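Local coordinates for protein antibiotic biosynthesis monooxygenase (Rhodospirillum rubrum, PDB 4HL9) that probably acts as a monooxygenase of the antibiotic biosynthesis monooxygenase family, at residues 23-34 with 103-113. Residues are numbered along the deposited sequence; the frame is centred on the assembly and turned at random.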
loop_
_atom_site.group_PDB
_atom_site.type_symbol
_atom_site.label_atom_id
_atom_site.label_comp_id
_atom_site.label_asym_id
_atom_site.label_seq_id
_atom_site.Cartn_x
_atom_site.Cartn_y
_atom_site.Cartn_z
HETATM N N MSE A 23 0.535 14.075 -7.666
HETATM C CA MSE A 23 1.501 13.452 -6.701
HETATM C C MSE A 23 1.866 11.997 -7.022
HETATM O O MSE A 23 1.202 11.321 -7.799
HETATM C CB MSE A 23 1.007 13.589 -5.253
HETATM C CG MSE A 23 -0.343 12.962 -4.959
HETATM SE SE MSE A 23 -0.348 10.998 -4.707
HETATM C CE MSE A 23 -2.289 10.817 -4.407
ATOM N N LEU A 24 2.943 11.524 -6.406
ATOM C CA LEU A 24 3.403 10.175 -6.620
ATOM C C LEU A 24 3.145 9.425 -5.319
ATOM O O LEU A 24 3.576 9.882 -4.262
ATOM C CB LEU A 24 4.899 10.201 -6.899
ATOM C CG LEU A 24 5.629 8.892 -7.143
ATOM C CD1 LEU A 24 5.064 8.201 -8.359
ATOM C CD2 LEU A 24 7.131 9.153 -7.276
ATOM N N LYS A 25 2.457 8.294 -5.416
ATOM C CA LYS A 25 2.203 7.434 -4.245
ATOM C C LYS A 25 3.117 6.227 -4.362
ATOM O O LYS A 25 3.271 5.697 -5.443
ATOM C CB LYS A 25 0.737 6.988 -4.243
ATOM C CG LYS A 25 0.185 6.526 -2.866
ATOM C CD LYS A 25 -0.021 7.734 -1.914
ATOM C CE LYS A 25 -0.645 7.242 -0.611
ATOM N NZ LYS A 25 -1.126 8.373 0.207
ATOM N N VAL A 26 3.719 5.794 -3.252
ATOM C CA VAL A 26 4.608 4.635 -3.273
ATOM C C VAL A 26 4.200 3.667 -2.168
ATOM O O VAL A 26 3.895 4.097 -1.089
ATOM C CB VAL A 26 6.078 5.049 -3.026
ATOM C CG1 VAL A 26 7.005 3.836 -2.974
ATOM C CG2 VAL A 26 6.545 6.055 -4.088
ATOM N N ILE A 27 4.157 2.379 -2.488
ATOM C CA ILE A 27 4.168 1.335 -1.462
ATOM C C ILE A 27 5.446 0.511 -1.637
ATOM O O ILE A 27 5.770 0.098 -2.747
ATOM C CB ILE A 27 2.929 0.438 -1.561
ATOM C CG1 ILE A 27 1.680 1.265 -1.258
ATOM C CG2 ILE A 27 3.040 -0.782 -0.563
ATOM C CD1 ILE A 27 0.385 0.549 -1.675
ATOM N N ALA A 28 6.143 0.297 -0.528
ATOM C CA ALA A 28 7.361 -0.502 -0.441
ATOM C C ALA A 28 7.145 -1.516 0.662
ATOM O O ALA A 28 6.579 -1.175 1.725
ATOM C CB ALA A 28 8.524 0.378 -0.089
ATOM N N GLN A 29 7.576 -2.747 0.400
ATOM C CA GLN A 29 7.420 -3.868 1.308
ATOM C C GLN A 29 8.758 -4.535 1.540
ATOM O O GLN A 29 9.493 -4.852 0.574
ATOM C CB GLN A 29 6.468 -4.899 0.718
ATOM C CG GLN A 29 5.094 -4.345 0.354
ATOM C CD GLN A 29 4.166 -5.426 -0.114
ATOM O OE1 GLN A 29 3.971 -6.423 0.583
ATOM N NE2 GLN A 29 3.573 -5.239 -1.302
ATOM N N ASP A 30 9.062 -4.744 2.810
ATOM C CA ASP A 30 10.253 -5.480 3.230
ATOM C C ASP A 30 9.795 -6.771 3.918
ATOM O O ASP A 30 8.755 -6.771 4.599
ATOM C CB ASP A 30 11.038 -4.685 4.246
ATOM C CG ASP A 30 11.671 -3.407 3.681
ATOM O OD1 ASP A 30 11.749 -3.208 2.446
ATOM O OD2 ASP A 30 12.129 -2.618 4.517
ATOM N N PHE A 31 10.573 -7.838 3.739
ATOM C CA PHE A 31 10.311 -9.127 4.408
ATOM C C PHE A 31 11.540 -9.459 5.212
ATOM O O PHE A 31 12.561 -9.842 4.652
ATOM C CB PHE A 31 10.005 -10.212 3.380
ATOM C CG PHE A 31 8.846 -9.867 2.457
ATOM C CD1 PHE A 31 7.563 -10.337 2.727
ATOM C CD2 PHE A 31 9.043 -9.074 1.334
ATOM C CE1 PHE A 31 6.488 -10.029 1.883
ATOM C CE2 PHE A 31 7.971 -8.749 0.479
ATOM C CZ PHE A 31 6.700 -9.224 0.755
ATOM N N ILE A 32 11.453 -9.244 6.514
ATOM C CA ILE A 32 12.615 -9.338 7.398
ATOM C C ILE A 32 12.627 -10.720 8.075
ATOM O O ILE A 32 11.560 -11.205 8.487
ATOM C CB ILE A 32 12.584 -8.222 8.476
ATOM C CG1 ILE A 32 12.588 -6.824 7.807
ATOM C CG2 ILE A 32 13.783 -8.348 9.439
ATOM C CD1 ILE A 32 13.680 -6.697 6.733
ATOM N N LYS A 33 13.814 -11.325 8.204
ATOM C CA LYS A 33 13.945 -12.606 8.933
ATOM C C LYS A 33 13.440 -12.426 10.357
ATOM O O LYS A 33 13.814 -11.465 11.021
ATOM C CB LYS A 33 15.394 -13.093 8.936
ATOM C CG LYS A 33 15.930 -13.438 7.565
ATOM C CD LYS A 33 17.372 -13.925 7.669
ATOM C CE LYS A 33 17.911 -14.243 6.303
ATOM N NZ LYS A 33 19.316 -14.698 6.403
ATOM N N PRO A 34 12.560 -13.341 10.830
ATOM C CA PRO A 34 11.943 -13.171 12.141
ATOM C C PRO A 34 12.945 -12.934 13.268
ATOM O O PRO A 34 12.662 -12.143 14.163
ATOM C CB PRO A 34 11.198 -14.505 12.365
ATOM C CG PRO A 34 10.898 -14.978 11.007
ATOM C CD PRO A 34 12.034 -14.518 10.121
ATOM N N HIS A 103 19.189 -7.982 6.759
ATOM C CA HIS A 103 18.371 -9.013 7.388
ATOM C C HIS A 103 17.126 -9.490 6.605
ATOM O O HIS A 103 16.269 -10.174 7.174
ATOM C CB HIS A 103 17.979 -8.530 8.767
ATOM C CG HIS A 103 19.152 -8.266 9.664
ATOM N ND1 HIS A 103 20.004 -9.267 10.080
ATOM C CD2 HIS A 103 19.615 -7.123 10.228
ATOM C CE1 HIS A 103 20.937 -8.754 10.866
ATOM N NE2 HIS A 103 20.727 -7.455 10.970
ATOM N N GLN A 104 17.013 -9.143 5.322
ATOM C CA GLN A 104 15.822 -9.534 4.538
ATOM C C GLN A 104 15.744 -11.044 4.279
ATOM O O GLN A 104 16.766 -11.699 4.075
ATOM C CB GLN A 104 15.768 -8.802 3.214
ATOM C CG GLN A 104 16.805 -9.271 2.217
ATOM C CD GLN A 104 16.787 -8.488 0.914
ATOM O OE1 GLN A 104 16.465 -7.301 0.890
ATOM N NE2 GLN A 104 17.142 -9.151 -0.169
ATOM N N ARG A 105 14.535 -11.594 4.272
ATOM C CA ARG A 105 14.382 -13.016 3.954
ATOM C C ARG A 105 14.232 -13.255 2.447
ATOM O O ARG A 105 14.532 -14.347 1.950
ATOM C CB ARG A 105 13.267 -13.672 4.799
ATOM C CG ARG A 105 11.847 -13.230 4.540
ATOM C CD ARG A 105 10.858 -14.128 5.316
ATOM N NE ARG A 105 10.381 -13.411 6.484
ATOM C CZ ARG A 105 9.100 -13.199 6.764
ATOM N NH1 ARG A 105 8.148 -13.721 5.990
ATOM N NH2 ARG A 105 8.780 -12.482 7.841
ATOM N N GLN A 106 13.803 -12.217 1.727
ATOM C CA GLN A 106 13.626 -12.231 0.266
ATOM C C GLN A 106 13.781 -10.777 -0.164
ATOM O O GLN A 106 13.708 -9.887 0.679
ATOM C CB GLN A 106 12.218 -12.668 -0.160
ATOM C CG GLN A 106 11.385 -13.458 0.845
ATOM C CD GLN A 106 9.878 -13.202 0.736
ATOM O OE1 GLN A 106 9.357 -12.770 -0.307
ATOM N NE2 GLN A 106 9.172 -13.458 1.832
ATOM N N ASP A 107 13.970 -10.527 -1.462
ATOM C CA ASP A 107 13.992 -9.150 -1.965
ATOM C C ASP A 107 12.698 -8.413 -1.607
ATOM O O ASP A 107 11.614 -9.011 -1.565
ATOM C CB ASP A 107 14.146 -9.102 -3.485
ATOM C CG ASP A 107 15.509 -9.554 -3.958
ATOM O OD1 ASP A 107 16.552 -9.131 -3.382
ATOM O OD2 ASP A 107 15.524 -10.324 -4.940
ATOM N N GLY A 108 12.820 -7.117 -1.354
ATOM C CA GLY A 108 11.649 -6.279 -1.122
ATOM C C GLY A 108 11.006 -5.895 -2.445
ATOM O O GLY A 108 11.515 -6.227 -3.525
ATOM N N THR A 109 9.867 -5.220 -2.372
ATOM C CA THR A 109 9.226 -4.707 -3.570
ATOM C C THR A 109 8.879 -3.225 -3.405
ATOM O O THR A 109 8.637 -2.747 -2.292
ATOM C CB THR A 109 7.940 -5.482 -3.923
ATOM O OG1 THR A 109 6.993 -5.294 -2.869
ATOM C CG2 THR A 109 8.215 -7.009 -4.124
ATOM N N VAL A 110 8.833 -2.507 -4.525
ATOM C CA VAL A 110 8.450 -1.095 -4.501
ATOM C C VAL A 110 7.468 -0.886 -5.649
ATOM O O VAL A 110 7.732 -1.349 -6.773
ATOM C CB VAL A 110 9.668 -0.129 -4.630
ATOM C CG1 VAL A 110 9.210 1.299 -4.661
ATOM C CG2 VAL A 110 10.632 -0.279 -3.469
ATOM N N VAL A 111 6.326 -0.236 -5.374
ATOM C CA VAL A 111 5.369 0.119 -6.449
ATOM C C VAL A 111 5.208 1.637 -6.490
ATOM O O VAL A 111 4.906 2.266 -5.477
ATOM C CB VAL A 111 3.960 -0.573 -6.311
ATOM C CG1 VAL A 111 3.139 -0.447 -7.601
ATOM C CG2 VAL A 111 4.080 -2.046 -5.923
ATOM N N LEU A 112 5.452 2.229 -7.655
ATOM C CA LEU A 112 5.204 3.650 -7.899
ATOM C C LEU A 112 3.827 3.849 -8.577
ATOM O O LEU A 112 3.491 3.152 -9.517
ATOM C CB LEU A 112 6.351 4.275 -8.739
ATOM C CG LEU A 112 7.577 4.850 -7.988
ATOM C CD1 LEU A 112 8.252 3.781 -7.141
ATOM C CD2 LEU A 112 8.622 5.490 -8.949
HETATM N N MSE A 113 3.029 4.806 -8.110
HETATM C CA MSE A 113 1.637 4.872 -8.554
HETATM C C MSE A 113 1.101 6.268 -8.744
HETATM O O MSE A 113 1.592 7.222 -8.128
HETATM C CB MSE A 113 0.714 4.130 -7.550
HETATM C CG MSE A 113 1.237 2.779 -7.190
HETATM SE SE MSE A 113 0.240 1.841 -5.757
HETATM C CE MSE A 113 0.015 3.227 -4.448
HETATM O O HOH W 1 5.114 -3.044 -2.769
HETATM O O HOH W 2 12.601 -7.535 1.874
#
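Arg105, at the corner that precedes strand 107-113, grips the carbonyl of Ile32 side-on with two nitrogens, NE at 3.2 Å and NH2 at 3.1 Å from Ile32 O. Both come from one face of the carbonyl: NE stands well above its plane, NH2 is tilted 29° from it, and the oxygen lies near the plane of the guanidinium. A bend at chi3 (103°) turns the guanidinium edge-on to Ile32 O, with Phe31 CB against one of its faces. The Phe31 ring lies under the amide of Gln106, the two planes 24° apart, with Gln106 OE1 4.0 Å above the ring centre. The backbones here are joined by Arg105 N donating to Phe31 O at 2.7 Å and, further along, by Lys33 N donating to His103 O. Where the second strand turns its corner at 105-106, a water accepts from Phe31 N and donates to Gln106 O. Beyond the corner, Lys25, Ile27 and Gln29 form hydrogen-bonded pairs with Met113, Val111 and Thr109. A second water accepts a hydrogen bond from Gln29 NE2, donates one to Ile27 O and lies 2.9 Å from Thr109 OG1. This pairs a central strand with the one outermost within this chain, in the four-stranded antiparallel sheet of a ferredoxin-like alpha-beta fold, as in other members of this family. On one face Met113 CE settles 3.7 Å from Lys25 CG and also meets Ile27 CD1; on the other Val26 packs against Val110 and Leu112, CG1 of Val26 and CG1 of Val110 being 3.8 Å apart. Further out, Asp68 forms a salt bridge with Arg105 NH2, while His71 stacks on Phe31 and bonds to Gln29 OE1. Strand 71-78 flanks 24-32, and Met113 pairs with a strand of the second subunit, carrying the sheet across the dimer interface.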